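Local coordinates for protein putative sugar ABC transporter (Yersinia enterocolitica subsp. enterocolitica 8081, PDB 5ULB) that probably binds a methylthioribose-like sugar in the periplasm for an ABC importer, and holds selenium analogues of methylthioribose in its pocket, at residues A[143-149]-A[173-179]; A[129-133]-A[162-167]. All blocks are in the same frame, centred on the assembly; numbering follows the deposited sequence.

Interaction 1. Residues A[143-149]-A[173-179]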
loop_
_atom_site.group_PDB
_atom_site.type_symbol
_atom_site.label_atom_id
_atom_site.label_comp_id
_atom_site.label_asym_id
_atom_site.label_seq_id
_atom_site.Cartn_x
_atom_site.Cartn_y
_atom_site.Cartn_z
ATOM N N ALA A 143 -11.400 25.048 5.997
ATOM C CA ALA A 143 -11.580 23.939 6.959
ATOM C C ALA A 143 -10.430 23.949 7.914
ATOM O O ALA A 143 -9.247 24.156 7.527
ATOM C CB ALA A 143 -11.611 22.623 6.179
ATOM N N ASN A 144 -10.768 23.616 9.161
ATOM C CA ASN A 144 -9.733 23.254 10.196
ATOM C C ASN A 144 -9.572 21.742 10.171
ATOM O O ASN A 144 -10.592 21.057 10.353
ATOM C CB ASN A 144 -10.216 23.753 11.553
ATOM C CG ASN A 144 -10.278 25.262 11.592
ATOM O OD1 ASN A 144 -9.298 25.913 11.163
ATOM N ND2 ASN A 144 -11.421 25.820 12.048
ATOM N N ILE A 145 -8.366 21.242 9.960
ATOM C CA ILE A 145 -8.143 19.790 9.740
ATOM C C ILE A 145 -7.135 19.249 10.710
ATOM O O ILE A 145 -6.244 19.954 11.201
ATOM C CB ILE A 145 -7.798 19.487 8.301
ATOM C CG1 ILE A 145 -6.422 19.948 7.899
ATOM C CG2 ILE A 145 -8.879 20.102 7.373
ATOM C CD1 ILE A 145 -5.970 19.437 6.593
ATOM N N ILE A 146 -7.228 17.907 10.847
ATOM C CA ILE A 146 -6.118 17.124 11.408
ATOM C C ILE A 146 -5.578 16.266 10.250
ATOM O O ILE A 146 -6.362 15.707 9.518
ATOM C CB ILE A 146 -6.634 16.186 12.579
ATOM C CG1 ILE A 146 -7.438 16.960 13.609
ATOM C CG2 ILE A 146 -5.479 15.461 13.186
ATOM C CD1 ILE A 146 -6.773 18.090 14.207
ATOM N N LYS A 147 -4.259 16.121 10.209
ATOM C CA LYS A 147 -3.601 15.219 9.270
ATOM C C LYS A 147 -3.095 13.998 10.089
ATOM O O LYS A 147 -2.521 14.140 11.137
ATOM C CB LYS A 147 -2.403 15.960 8.620
ATOM C CG LYS A 147 -1.545 15.061 7.721
ATOM C CD LYS A 147 -0.632 15.855 6.855
ATOM C CE LYS A 147 0.410 16.679 7.479
ATOM N NZ LYS A 147 1.494 15.984 8.000
ATOM N N LEU A 148 -3.353 12.832 9.489
ATOM C CA LEU A 148 -2.778 11.551 10.059
ATOM C C LEU A 148 -1.698 11.119 9.090
ATOM O O LEU A 148 -1.953 10.852 7.910
ATOM C CB LEU A 148 -3.828 10.477 10.181
ATOM C CG LEU A 148 -5.209 10.918 10.722
ATOM C CD1 LEU A 148 -6.234 9.789 10.672
ATOM C CD2 LEU A 148 -5.101 11.477 12.133
ATOM N N TRP A 149 -0.439 11.077 9.582
ATOM C CA TRP A 149 0.702 10.993 8.715
ATOM C C TRP A 149 1.955 10.599 9.584
ATOM O O TRP A 149 1.956 10.931 10.769
ATOM C CB TRP A 149 0.973 12.383 8.089
ATOM C CG TRP A 149 2.093 12.531 7.130
ATOM C CD1 TRP A 149 2.147 12.149 5.823
ATOM C CD2 TRP A 149 3.430 13.016 7.444
ATOM N NE1 TRP A 149 3.374 12.403 5.353
ATOM C CE2 TRP A 149 4.208 12.960 6.271
ATOM C CE3 TRP A 149 3.991 13.582 8.589
ATOM C CZ2 TRP A 149 5.488 13.421 6.213
ATOM C CZ3 TRP A 149 5.271 14.002 8.551
ATOM C CH2 TRP A 149 5.984 13.923 7.370
ATOM N N ILE A 173 -7.403 26.517 4.357
ATOM C CA ILE A 173 -7.250 25.219 5.013
ATOM C C ILE A 173 -6.197 25.376 6.083
ATOM O O ILE A 173 -5.091 25.813 5.822
ATOM C CB ILE A 173 -6.869 24.085 4.076
ATOM C CG1 ILE A 173 -7.850 23.919 2.905
ATOM C CG2 ILE A 173 -6.770 22.783 4.873
ATOM C CD1 ILE A 173 -9.241 23.511 3.244
ATOM N N THR A 174 -6.566 25.097 7.349
ATOM C CA THR A 174 -5.682 25.253 8.473
ATOM C C THR A 174 -5.405 23.851 9.030
ATOM O O THR A 174 -6.330 23.190 9.460
ATOM C CB THR A 174 -6.292 26.156 9.535
ATOM O OG1 THR A 174 -6.541 27.454 9.020
ATOM C CG2 THR A 174 -5.407 26.196 10.798
ATOM N N GLU A 175 -4.114 23.434 9.083
ATOM C CA GLU A 175 -3.740 22.215 9.726
ATOM C C GLU A 175 -3.558 22.512 11.211
ATOM O O GLU A 175 -2.632 23.204 11.608
ATOM C CB GLU A 175 -2.441 21.706 9.171
ATOM C CG GLU A 175 -1.994 20.385 9.794
ATOM C CD GLU A 175 -0.571 19.989 9.435
ATOM O OE1 GLU A 175 -0.286 19.819 8.240
ATOM O OE2 GLU A 175 0.308 19.793 10.352
ATOM N N LEU A 176 -4.444 21.961 12.005
ATOM C CA LEU A 176 -4.354 22.143 13.480
ATOM C C LEU A 176 -3.181 21.351 14.029
ATOM O O LEU A 176 -2.480 21.846 14.922
ATOM C CB LEU A 176 -5.670 21.808 14.149
ATOM C CG LEU A 176 -6.863 22.608 13.801
ATOM C CD1 LEU A 176 -8.072 21.919 14.390
ATOM C CD2 LEU A 176 -6.714 24.039 14.145
ATOM N N GLU A 177 -3.040 20.086 13.601
ATOM C CA GLU A 177 -2.062 19.139 14.093
ATOM C C GLU A 177 -1.911 18.036 13.084
ATOM O O GLU A 177 -2.827 17.738 12.327
ATOM C CB GLU A 177 -2.584 18.523 15.477
ATOM C CG GLU A 177 -1.475 18.034 16.312
ATOM C CD GLU A 177 -1.876 17.862 17.748
ATOM O OE1 GLU A 177 -1.248 16.913 18.286
ATOM O OE2 GLU A 177 -2.668 18.712 18.362
ATOM N N SER A 178 -0.747 17.376 13.181
ATOM C CA SER A 178 -0.487 16.132 12.525
ATOM C C SER A 178 -0.128 15.041 13.554
ATOM O O SER A 178 0.662 15.330 14.436
ATOM C CB SER A 178 0.640 16.328 11.505
ATOM O OG SER A 178 0.813 15.138 10.711
ATOM N N ILE A 179 -0.680 13.873 13.364
ATOM C CA ILE A 179 -0.577 12.739 14.263
ATOM C C ILE A 179 -0.225 11.545 13.494
ATOM O O ILE A 179 -0.790 11.328 12.406
ATOM C CB ILE A 179 -2.052 12.339 14.820
ATOM C CG1 ILE A 179 -2.532 13.308 15.764
ATOM C CG2 ILE A 179 -2.161 10.891 15.417
ATOM C CD1 ILE A 179 -4.026 13.161 16.059
HETATM O O HOH W 1 2.293 13.334 12.055
#

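Interaction 2. Residues A[129-133]-A[162-167]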
loop_
_atom_site.group_PDB
_atom_site.type_symbol
_atom_site.label_atom_id
_atom_site.label_comp_id
_atom_site.label_asym_id
_atom_site.label_seq_id
_atom_site.Cartn_x
_atom_site.Cartn_y
_atom_site.Cartn_z
ATOM N N ASN A 129 -4.181 14.222 -4.295
ATOM C CA ASN A 129 -5.059 15.163 -4.986
ATOM C C ASN A 129 -6.483 14.707 -4.943
ATOM O O ASN A 129 -7.396 15.548 -4.874
ATOM C CB ASN A 129 -4.526 15.411 -6.392
ATOM C CG ASN A 129 -3.192 16.179 -6.416
ATOM O OD1 ASN A 129 -2.859 16.869 -5.504
ATOM N ND2 ASN A 129 -2.432 15.990 -7.494
ATOM N N GLU A 130 -6.742 13.394 -5.084
ATOM C CA GLU A 130 -8.101 12.924 -5.087
ATOM C C GLU A 130 -8.758 12.873 -3.713
ATOM O O GLU A 130 -9.950 13.005 -3.536
ATOM C CB GLU A 130 -8.179 11.578 -5.791
ATOM C CG GLU A 130 -7.832 11.621 -7.253
ATOM C CD GLU A 130 -8.531 12.705 -8.170
ATOM O OE1 GLU A 130 -9.642 12.968 -8.025
ATOM O OE2 GLU A 130 -7.804 13.244 -9.094
ATOM N N SER A 131 -7.963 12.584 -2.666
ATOM C CA SER A 131 -8.500 12.406 -1.293
ATOM C C SER A 131 -8.574 13.743 -0.579
ATOM O O SER A 131 -9.664 14.230 -0.208
ATOM C CB SER A 131 -7.658 11.375 -0.499
ATOM O OG SER A 131 -6.322 11.738 -0.374
ATOM N N PHE A 132 -7.425 14.369 -0.419
ATOM C CA PHE A 132 -7.366 15.688 0.131
ATOM C C PHE A 132 -8.082 16.726 -0.741
ATOM O O PHE A 132 -8.711 17.655 -0.243
ATOM C CB PHE A 132 -5.917 16.130 0.465
ATOM C CG PHE A 132 -5.831 17.396 1.254
ATOM C CD1 PHE A 132 -6.254 17.418 2.548
ATOM C CD2 PHE A 132 -5.328 18.575 0.683
ATOM C CE1 PHE A 132 -6.191 18.527 3.259
ATOM C CE2 PHE A 132 -5.299 19.731 1.426
ATOM C CZ PHE A 132 -5.763 19.693 2.712
ATOM N N GLY A 133 -7.980 16.561 -2.049
ATOM C CA GLY A 133 -8.718 17.458 -2.907
ATOM C C GLY A 133 -10.182 17.373 -2.746
ATOM O O GLY A 133 -10.902 18.361 -2.897
ATOM N N ALA A 162 2.682 16.696 -1.987
ATOM C CA ALA A 162 1.463 17.022 -2.730
ATOM C C ALA A 162 0.470 17.796 -1.865
ATOM O O ALA A 162 -0.246 18.729 -2.333
ATOM C CB ALA A 162 0.844 15.765 -3.310
ATOM N N TYR A 163 0.327 17.405 -0.604
ATOM C CA TYR A 163 -0.482 18.088 0.371
ATOM C C TYR A 163 -0.033 19.521 0.561
ATOM O O TYR A 163 -0.894 20.459 0.588
ATOM C CB TYR A 163 -0.450 17.284 1.654
ATOM C CG TYR A 163 -0.935 17.988 2.929
ATOM C CD1 TYR A 163 -2.308 18.108 3.246
ATOM C CD2 TYR A 163 -0.015 18.482 3.817
ATOM C CE1 TYR A 163 -2.660 18.673 4.467
ATOM C CE2 TYR A 163 -0.410 19.081 5.022
ATOM C CZ TYR A 163 -1.768 19.130 5.304
ATOM O OH TYR A 163 -2.191 19.661 6.493
ATOM N N GLN A 164 1.271 19.767 0.727
ATOM C CA GLN A 164 1.740 21.136 0.923
ATOM C C GLN A 164 1.396 22.003 -0.310
ATOM O O GLN A 164 1.041 23.170 -0.134
ATOM C CB GLN A 164 3.209 21.178 1.194
ATOM C CG GLN A 164 3.618 20.701 2.575
ATOM C CD GLN A 164 3.149 21.581 3.749
ATOM O OE1 GLN A 164 2.891 21.058 4.884
ATOM N NE2 GLN A 164 3.063 22.860 3.507
ATOM N N ALA A 165 1.475 21.420 -1.529
ATOM C CA ALA A 165 1.016 22.202 -2.666
ATOM C C ALA A 165 -0.441 22.605 -2.621
ATOM O O ALA A 165 -0.827 23.744 -3.013
ATOM C CB ALA A 165 1.419 21.481 -3.933
ATOM N N LEU A 166 -1.303 21.703 -2.144
ATOM C CA LEU A 166 -2.710 22.058 -2.000
ATOM C C LEU A 166 -2.959 23.031 -0.884
ATOM O O LEU A 166 -3.899 23.877 -0.985
ATOM C CB LEU A 166 -3.568 20.807 -1.813
ATOM C CG LEU A 166 -3.612 19.938 -3.071
ATOM C CD1 LEU A 166 -4.298 18.595 -2.855
ATOM C CD2 LEU A 166 -4.263 20.664 -4.286
ATOM N N LEU A 167 -2.184 22.996 0.219
ATOM C CA LEU A 167 -2.329 24.017 1.255
ATOM C C LEU A 167 -1.932 25.380 0.715
ATOM O O LEU A 167 -2.563 26.385 1.042
ATOM C CB LEU A 167 -1.385 23.738 2.428
ATOM C CG LEU A 167 -1.822 22.574 3.363
ATOM C CD1 LEU A 167 -0.784 22.606 4.538
ATOM C CD2 LEU A 167 -3.230 22.668 3.879
HETATM O O HOH W 2 -0.765 18.618 -5.081
#

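Interaction 1. Residues A[143-149]-A[173-179]
S178 OG accepts a hydrogen bond from K147 NZ at 2.9 Å and also bonds a water. That water donates its other bond to W149 O, 2.7 Å away, and so ties the ends of the two strands together. K147 leaves the backbone with CG anti to N (chi1 174°), then bends at its last two torsions. The bend swings NZ back to the serine and over one face of the W149 ring, near the rim. CE, not NZ, is the part of the lysine that meets E175 OE1, at 3.3 Å. K147 NZ itself stays 4.2 Å from E175 OE1, beyond a salt bridge, though the carboxylate probably still favours its charge. Q160 OE1 is a second acceptor for NZ, and OE1 of E175 bonds Y163 OH.

Earlier along the chain the two strands run parallel, joined by T174 N to A143 O, I145 N to T174 O and L176 N to I145 O. The register then slips. L176 is an extra residue with helical torsions, a beta bulge, and pairing resumes where K147 N reaches E177 O at 3.0 Å. The bulge buries E177 N without a partner and turns L176 toward the neighbouring strand, its CB 3.9 Å from I146 CD1. On the K147 face, I145 CD1 meets I173 CG2 at 3.8 Å.

W149 NE1 bonds the carbonyl of M156, which lines the sugar pocket; the W149 side chain itself is about 8 Å from the bound sugar. With helix 154-169 between them, the two strands form a beta-alpha-beta unit at the sheet edge of a periplasmic binding protein lobe.

Interaction 2. Residues A[129-133]-A[162-167]
F132 offers one ring face to the edge of Y163, whose CD1 sits 3.7 Å above the plane of the phenylalanine ring, over its centre. The ring planes stand at 68° with centroids 4.9 Å apart, a T-shaped (edge-to-face) pair. F132 has CG anti to its backbone N (chi1 -170°), which carries the ring out from helix 124-138 into the gap between the helices.

L166 takes the rim of the same ring. L166 CB lies in the ring plane, 3.8 Å from F132 CD2, and L166 CD1 closes on the same carbon; the two side chains run alongside each other, head to tail. L167 CD2 adds a looser, oblique contact with F132 CZ. Beyond the ring, L166 CD1 also reaches N129 OD1 at 3.5 Å, and a shared water gives that oxygen its polar partner: it donates to N129 OD1 at 2.8 Å and to A162 O. No direct hydrogen bond joins the helices. L166 CD1 also comes within 4.3 Å of G133 N.

The short segments cross at 44°, their axes 10.3 Å apart, a spacing bridged by F132, Y163 and L166. On the sheet side, F132 packs on I145 and I173, Y163 on I145 and L167 on I173, while the ring of W210 meets both aromatic rings, so that helices 124-138 and 154-169 pack side by side on strands 143-148, 173-179 and 208-211.

How the interactions relate
The centres of the two interactions are about 12 Å apart, and their segments alternate along the chain: 129-133, 143-149, 162-167, 173-179. Helix, strand, helix and strand thus follow in order, with interaction 1 pairing the strands and interaction 2 the helices laid on them. The layers touch directly, I145 CD1 lying 3.5 Å from F132 CE1 and I173 CG2 3.7 Å from L167 CD2. Helix 186-200 packs on the other side of the strands, against I146 and I179, giving the alpha-beta-alpha layering of a periplasmic binding protein lobe. Interaction 1 approaches the sugar pocket through W149; in interaction 2 the side chains of A162 and Y163 are about 13 Å from the sugar.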